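Local coordinates for phage terminase large subunit (Thermus phage P7426, PDB 7KS4), which probably acts as the ATP-driven motor that packages viral DNA into empty capsids, and as the endonuclease that cuts the genome, this construct being its ATPase domain, at residues 27-38 with 46-55. Numbering follows the deposited sequence. Where two conformers were deposited one is given.
Sequences QLAIHRSTAKRR and SGKSEAASVE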
ATOM      1  N   GLN A  27      -4.425   4.130   9.820  1.00 44.37           N
ATOM      2  CA  GLN A  27      -4.397   2.794   9.238  1.00 42.19           C
ATOM      3  C   GLN A  27      -5.790   2.186   9.214  1.00 40.93           C
ATOM      4  O   GLN A  27      -6.221   1.622   8.202  1.00 37.23           O
ATOM      5  CB  GLN A  27      -3.444   1.900  10.026  1.00 43.86           C
ATOM      6  CG  GLN A  27      -2.005   2.346   9.990  1.00 44.82           C
ATOM      7  CD  GLN A  27      -1.163   1.616  11.007  1.00 48.09           C
ATOM      8  OE1 GLN A  27      -1.569   1.444  12.159  1.00 49.38           O
ATOM      9  NE2 GLN A  27       0.012   1.164  10.587  1.00 49.14           N
ATOM     10  N   LEU A  28      -6.508   2.286  10.335  1.00 42.58           N
ATOM     11  CA  LEU A  28      -7.862   1.751  10.392  1.00 41.27           C
ATOM     12  C   LEU A  28      -8.746   2.389   9.330  1.00 39.50           C
ATOM     13  O   LEU A  28      -9.531   1.699   8.674  1.00 37.01           O
ATOM     14  CB  LEU A  28      -8.446   1.974  11.786  1.00 44.55           C
ATOM     15  CG  LEU A  28      -9.709   1.197  12.151  1.00 46.76           C
ATOM     16  CD1 LEU A  28      -9.522  -0.301  11.966  1.00 45.71           C
ATOM     17  CD2 LEU A  28     -10.081   1.516  13.592  1.00 50.15           C
ATOM     18  N   ALA A  29      -8.633   3.705   9.140  1.00 42.21           N
ATOM     19  CA  ALA A  29      -9.444   4.360   8.119  1.00 42.43           C
ATOM     20  C   ALA A  29      -9.150   3.789   6.737  1.00 39.60           C
ATOM     21  O   ALA A  29     -10.073   3.549   5.948  1.00 40.14           O
ATOM     22  CB  ALA A  29      -9.203   5.867   8.138  1.00 44.45           C
ATOM     23  N   ILE A  30      -7.873   3.547   6.432  1.00 36.11           N
ATOM     24  CA  ILE A  30      -7.503   2.933   5.158  1.00 34.28           C
ATOM     25  C   ILE A  30      -8.139   1.555   5.028  1.00 34.81           C
ATOM     26  O   ILE A  30      -8.684   1.199   3.979  1.00 33.16           O
ATOM     27  CB  ILE A  30      -5.971   2.865   5.027  1.00 33.36           C
ATOM     28  CG1 ILE A  30      -5.406   4.290   4.902  1.00 35.39           C
ATOM     29  CG2 ILE A  30      -5.555   1.973   3.837  1.00 33.52           C
ATOM     30  CD1 ILE A  30      -3.899   4.370   4.887  1.00 35.62           C
ATOM     31  N   HIS A  31      -8.057   0.749   6.089  1.00 35.80           N
ATOM     32  CA  HIS A  31      -8.579  -0.616   6.025  1.00 35.79           C
ATOM     33  C   HIS A  31     -10.098  -0.633   5.906  1.00 38.24           C
ATOM     34  O   HIS A  31     -10.659  -1.524   5.260  1.00 36.73           O
ATOM     35  CB  HIS A  31      -8.155  -1.414   7.258  1.00 37.31           C
ATOM     36  CG  HIS A  31      -6.679  -1.615   7.373  1.00 38.25           C
ATOM     37  ND1 HIS A  31      -5.904  -2.067   6.328  1.00 35.93           N
ATOM     38  CD2 HIS A  31      -5.835  -1.435   8.417  1.00 40.40           C
ATOM     39  CE1 HIS A  31      -4.646  -2.150   6.718  1.00 37.65           C
ATOM     40  NE2 HIS A  31      -4.578  -1.774   7.982  1.00 40.25           N
ATOM     41  N   ARG A  32     -10.788   0.316   6.546  1.00 37.26           N
ATOM     42  CA  ARG A  32     -12.246   0.340   6.465  1.00 42.85           C
ATOM     43  C   ARG A  32     -12.743   0.827   5.110  1.00 40.24           C
ATOM     44  O   ARG A  32     -13.893   0.552   4.749  1.00 40.34           O
ATOM     45  CB  ARG A  32     -12.831   1.224   7.568  1.00 49.28           C
ATOM     46  CG  ARG A  32     -12.716   0.617   8.958  1.00 58.81           C
ATOM     47  CD  ARG A  32     -13.559   1.373   9.967  1.00 66.75           C
ATOM     48  NE  ARG A  32     -13.303   0.931  11.336  1.00 73.53           N
ATOM     49  CZ  ARG A  32     -13.956  -0.048  11.958  1.00 80.51           C
ATOM     50  NH1 ARG A  32     -14.930  -0.714  11.347  1.00 82.58           N
ATOM     51  NH2 ARG A  32     -13.633  -0.364  13.205  1.00 84.73           N
ATOM     52  N   SER A  33     -11.907   1.531   4.356  1.00 38.34           N
ATOM     53  CA  SER A  33     -12.324   2.057   3.065  1.00 38.63           C
ATOM     54  C   SER A  33     -12.499   0.931   2.055  1.00 38.01           C
ATOM     55  O   SER A  33     -11.621   0.079   1.904  1.00 37.80           O
ATOM     56  CB  SER A  33     -11.294   3.056   2.544  1.00 35.12           C
ATOM     57  OG  SER A  33     -11.601   3.431   1.213  1.00 34.87           O
ATOM     58  N   THR A  34     -13.625   0.949   1.345  1.00 38.92           N
ATOM     59  CA  THR A  34     -13.889   0.017   0.259  1.00 40.04           C
ATOM     60  C   THR A  34     -13.586   0.608  -1.117  1.00 37.25           C
ATOM     61  O   THR A  34     -13.904  -0.020  -2.133  1.00 38.28           O
ATOM     62  CB  THR A  34     -15.346  -0.442   0.313  1.00 45.22           C
ATOM     63  OG1 THR A  34     -16.206   0.702   0.221  1.00 46.29           O
ATOM     64  CG2 THR A  34     -15.619  -1.190   1.616  1.00 48.04           C
ATOM     65  N   ALA A  35     -12.976   1.790  -1.173  1.00 32.55           N
ATOM     66  CA  ALA A  35     -12.708   2.437  -2.451  1.00 32.75           C
ATOM     67  C   ALA A  35     -11.691   1.636  -3.260  1.00 30.93           C
ATOM     68  O   ALA A  35     -10.706   1.120  -2.724  1.00 29.28           O
ATOM     69  CB  ALA A  35     -12.192   3.859  -2.228  1.00 30.84           C
ATOM     70  N   LYS A  36     -11.934   1.539  -4.567  1.00 32.86           N
ATOM     71  CA  LYS A  36     -11.005   0.830  -5.437  1.00 32.54           C
ATOM     72  C   LYS A  36      -9.717   1.608  -5.663  1.00 29.02           C
ATOM     73  O   LYS A  36      -8.720   1.012  -6.076  1.00 27.48           O
ATOM     74  CB  LYS A  36     -11.678   0.516  -6.775  1.00 37.96           C
ATOM     75  CG  LYS A  36     -12.895  -0.377  -6.623  1.00 44.30           C
ATOM     76  CD  LYS A  36     -12.747  -1.676  -7.396  1.00 50.72           C
ATOM     77  CE  LYS A  36     -13.847  -2.668  -7.034  1.00 58.05           C
ATOM     78  NZ  LYS A  36     -15.212  -2.092  -7.198  1.00 62.02           N
ATOM     79  N   ARG A  37      -9.714   2.915  -5.388  1.00 28.16           N
ATOM     80  CA  ARG A  37      -8.518   3.749  -5.465  1.00 28.70           C
ATOM     81  C   ARG A  37      -8.396   4.463  -4.124  1.00 29.70           C
ATOM     82  O   ARG A  37      -9.100   5.446  -3.872  1.00 29.50           O
ATOM     83  CB  ARG A  37      -8.593   4.752  -6.612  1.00 28.98           C
ATOM     84  CG  ARG A  37      -8.854   4.119  -7.975  1.00 28.51           C
ATOM     85  CD  ARG A  37      -7.631   3.385  -8.515  1.00 28.54           C
ATOM     86  NE  ARG A  37      -7.933   2.784  -9.814  1.00 29.21           N
ATOM     87  CZ  ARG A  37      -8.293   1.516 -10.005  1.00 31.59           C
ATOM     88  NH1 ARG A  37      -8.402   0.680  -8.981  1.00 31.68           N
ATOM     89  NH2 ARG A  37      -8.555   1.080 -11.237  1.00 31.92           N
ATOM     90  N   ARG A  38      -7.514   3.958  -3.275  1.00 27.94           N
ATOM     91  CA  ARG A  38      -7.207   4.576  -1.994  1.00 28.23           C
ATOM     92  C   ARG A  38      -5.863   5.278  -2.110  1.00 27.39           C
ATOM     93  O   ARG A  38      -4.860   4.650  -2.475  1.00 27.42           O
ATOM     94  CB  ARG A  38      -7.178   3.525  -0.888  1.00 28.73           C
ATOM     95  CG  ARG A  38      -8.550   2.965  -0.541  1.00 30.61           C
ATOM     96  CD  ARG A  38      -8.446   1.815   0.459  1.00 31.92           C
ATOM     97  NE  ARG A  38      -7.882   0.603  -0.131  1.00 30.28           N
ATOM     98  CZ  ARG A  38      -7.600  -0.506   0.554  1.00 31.56           C
ATOM     99  NH1 ARG A  38      -7.806  -0.559   1.867  1.00 33.06           N
ATOM    100  NH2 ARG A  38      -7.097  -1.560  -0.070  1.00 31.27           N
ATOM    101  N   SER A  46       4.073   7.196   9.580  0.56 48.82           N
ATOM    102  CA  SER A  46       2.621   7.165   9.679  0.56 49.37           C
ATOM    103  C   SER A  46       2.041   5.759   9.635  0.56 49.55           C
ATOM    104  O   SER A  46       0.828   5.608   9.810  0.56 49.39           O
ATOM    105  CB  SER A  46       1.998   7.998   8.557  0.56 50.09           C
ATOM    106  OG  SER A  46       2.228   9.384   8.761  0.56 48.61           O
ATOM    107  N   GLY A  47       2.859   4.736   9.396  1.00 53.69           N
ATOM    108  CA  GLY A  47       2.374   3.373   9.329  1.00 59.15           C
ATOM    109  C   GLY A  47       1.980   2.910   7.941  1.00 59.36           C
ATOM    110  O   GLY A  47       1.302   1.881   7.821  1.00 62.93           O
ATOM    111  N   LYS A  48       2.399   3.641   6.907  0.53 45.11           N
ATOM    112  CA  LYS A  48       2.057   3.315   5.526  0.53 43.80           C
ATOM    113  C   LYS A  48       2.458   1.884   5.174  0.53 43.06           C
ATOM    114  O   LYS A  48       1.654   1.112   4.640  0.53 41.41           O
ATOM    115  CB  LYS A  48       2.747   4.324   4.601  0.53 44.94           C
ATOM    116  CG  LYS A  48       2.149   5.757   4.645  0.53 46.78           C
ATOM    117  CD  LYS A  48       2.879   6.827   3.782  0.53 51.03           C
ATOM    118  CE  LYS A  48       4.379   6.903   3.986  0.53 62.55           C
ATOM    119  NZ  LYS A  48       4.728   7.428   5.327  0.53 65.79           N
ATOM    120  N   SER A  49       3.704   1.512   5.480  1.00 46.55           N
ATOM    121  CA  SER A  49       4.233   0.205   5.086  1.00 49.88           C
ATOM    122  C   SER A  49       3.474  -0.924   5.762  1.00 46.89           C
ATOM    123  O   SER A  49       3.150  -1.938   5.132  1.00 44.52           O
ATOM    124  CB  SER A  49       5.716   0.091   5.445  1.00 56.09           C
ATOM    125  OG  SER A  49       6.557   0.759   4.526  1.00 59.63           O
ATOM    126  N   GLU A  50       3.226  -0.783   7.065  1.00 44.20           N
ATOM    127  CA  GLU A  50       2.568  -1.847   7.811  1.00 41.48           C
ATOM    128  C   GLU A  50       1.155  -2.074   7.294  1.00 36.90           C
ATOM    129  O   GLU A  50       0.735  -3.219   7.077  1.00 34.79           O
ATOM    130  CB  GLU A  50       2.543  -1.510   9.304  1.00 45.03           C
ATOM    131  CG  GLU A  50       2.283  -2.713  10.188  1.00 47.54           C
ATOM    132  CD  GLU A  50       3.455  -3.672  10.215  1.00 51.54           C
ATOM    133  OE1 GLU A  50       4.526  -3.318   9.677  1.00 53.38           O
ATOM    134  OE2 GLU A  50       3.304  -4.778  10.774  1.00 52.41           O
ATOM    135  N   ALA A  51       0.401  -0.988   7.110  1.00 37.69           N
ATOM    136  CA  ALA A  51      -0.978  -1.106   6.652  1.00 36.94           C
ATOM    137  C   ALA A  51      -1.044  -1.743   5.273  1.00 35.47           C
ATOM    138  O   ALA A  51      -1.903  -2.595   5.011  1.00 35.31           O
ATOM    139  CB  ALA A  51      -1.640   0.269   6.638  1.00 37.96           C
ATOM    140  N   ALA A  52      -0.146  -1.344   4.373  1.00 33.82           N
ATOM    141  CA  ALA A  52      -0.134  -1.952   3.050  1.00 32.66           C
ATOM    142  C   ALA A  52       0.178  -3.441   3.136  1.00 31.12           C
ATOM    143  O   ALA A  52      -0.416  -4.248   2.416  1.00 29.76           O
ATOM    144  CB  ALA A  52       0.876  -1.242   2.153  1.00 34.49           C
ATOM    145  N   SER A  53       1.123  -3.825   3.998  1.00 30.17           N
ATOM    146  CA  SER A  53       1.477  -5.236   4.108  1.00 32.36           C
ATOM    147  C   SER A  53       0.294  -6.051   4.611  1.00 30.55           C
ATOM    148  O   SER A  53       0.039  -7.159   4.120  1.00 30.44           O
ATOM    149  CB  SER A  53       2.695  -5.409   5.020  1.00 36.78           C
ATOM    150  OG  SER A  53       2.354  -5.288   6.395  1.00 38.12           O
ATOM    151  N   VAL A  54      -0.463  -5.506   5.568  1.00 30.63           N
ATOM    152  CA  VAL A  54      -1.639  -6.210   6.075  1.00 29.83           C
ATOM    153  C   VAL A  54      -2.657  -6.422   4.967  1.00 28.65           C
ATOM    154  O   VAL A  54      -3.286  -7.485   4.881  1.00 26.79           O
ATOM    155  CB  VAL A  54      -2.250  -5.441   7.259  1.00 31.93           C
ATOM    156  CG1 VAL A  54      -3.587  -6.061   7.684  1.00 31.53           C
ATOM    157  CG2 VAL A  54      -1.269  -5.445   8.429  1.00 32.65           C
ATOM    158  N   GLU A  55      -2.861  -5.407   4.121  1.00 28.26           N
ATOM    159  CA  GLU A  55      -3.798  -5.546   3.007  1.00 28.44           C
ATOM    160  C   GLU A  55      -3.391  -6.688   2.087  1.00 28.22           C
ATOM    161  O   GLU A  55      -4.232  -7.496   1.671  1.00 27.83           O
ATOM    162  CB  GLU A  55      -3.880  -4.232   2.222  1.00 29.69           C
ATOM    163  CG  GLU A  55      -4.538  -3.086   2.986  1.00 31.67           C
ATOM    164  CD  GLU A  55      -6.052  -3.130   2.928  1.00 32.13           C
ATOM    165  OE1 GLU A  55      -6.602  -3.690   1.958  1.00 31.45           O
ATOM    166  OE2 GLU A  55      -6.698  -2.610   3.865  1.00 33.93           O
TER
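H31 and E55 meet nearly coplanar, ring and carboxylate 16° apart, with ND1 of H31 2.6 Å from OE2 of E55 in an almost straight hydrogen bond. The donor comes to OE2 on its anti side. Followed outward, H31 passes CB and CG alongside the same oxygen, gives ND1 to it, brings CE1 to 3.3 Å from A51 O at the ring edge, and sets NE2 3.8 Å from the A51 methyl, CB; NE2 is also hydrogen-bonded to Y21. E55 is bent at chi2 (-82°), which turns its carboxylate toward R38 and H31. The arginine meets it end-on, NH2 3.0 Å from E55 OE1 and NH1 3.1 Å from E55 OE2, but both nitrogens approach from above the carboxylate plane, the two groups standing 78° apart. OE2 therefore takes two donors, which probably favours the ionised carboxylate. NH1 of R38 also reaches I30 O at 2.9 Å, tying strand 37-42 to the end of helix 25-32; W178 adds a cation-pi contact, and NH2 also pairs with a sulfate ion, probably from the crystallisation liquor. Four residues before H31, Q27 rests CG on A51 CB at 4.0 Å and continues extended to its amide. There NE2 donates to G47 O at 3.1 Å, with that oxygen in the amide plane, while A51 N bonds the same carbonyl within helix 48-62. NE2 also bonds the adenine of ADP, and OE1 accepts from H24 N, so both ends of the amide are held. G47, the N-cap, sends its backbone N to ADP, and K48 NZ pairs with the nucleotide's phosphate. The contact thus joins an adenine-bonding glutamine to the Walker A P-loop and the helix that follows it, the nucleotide site of an ASCE-type P-loop ATPase.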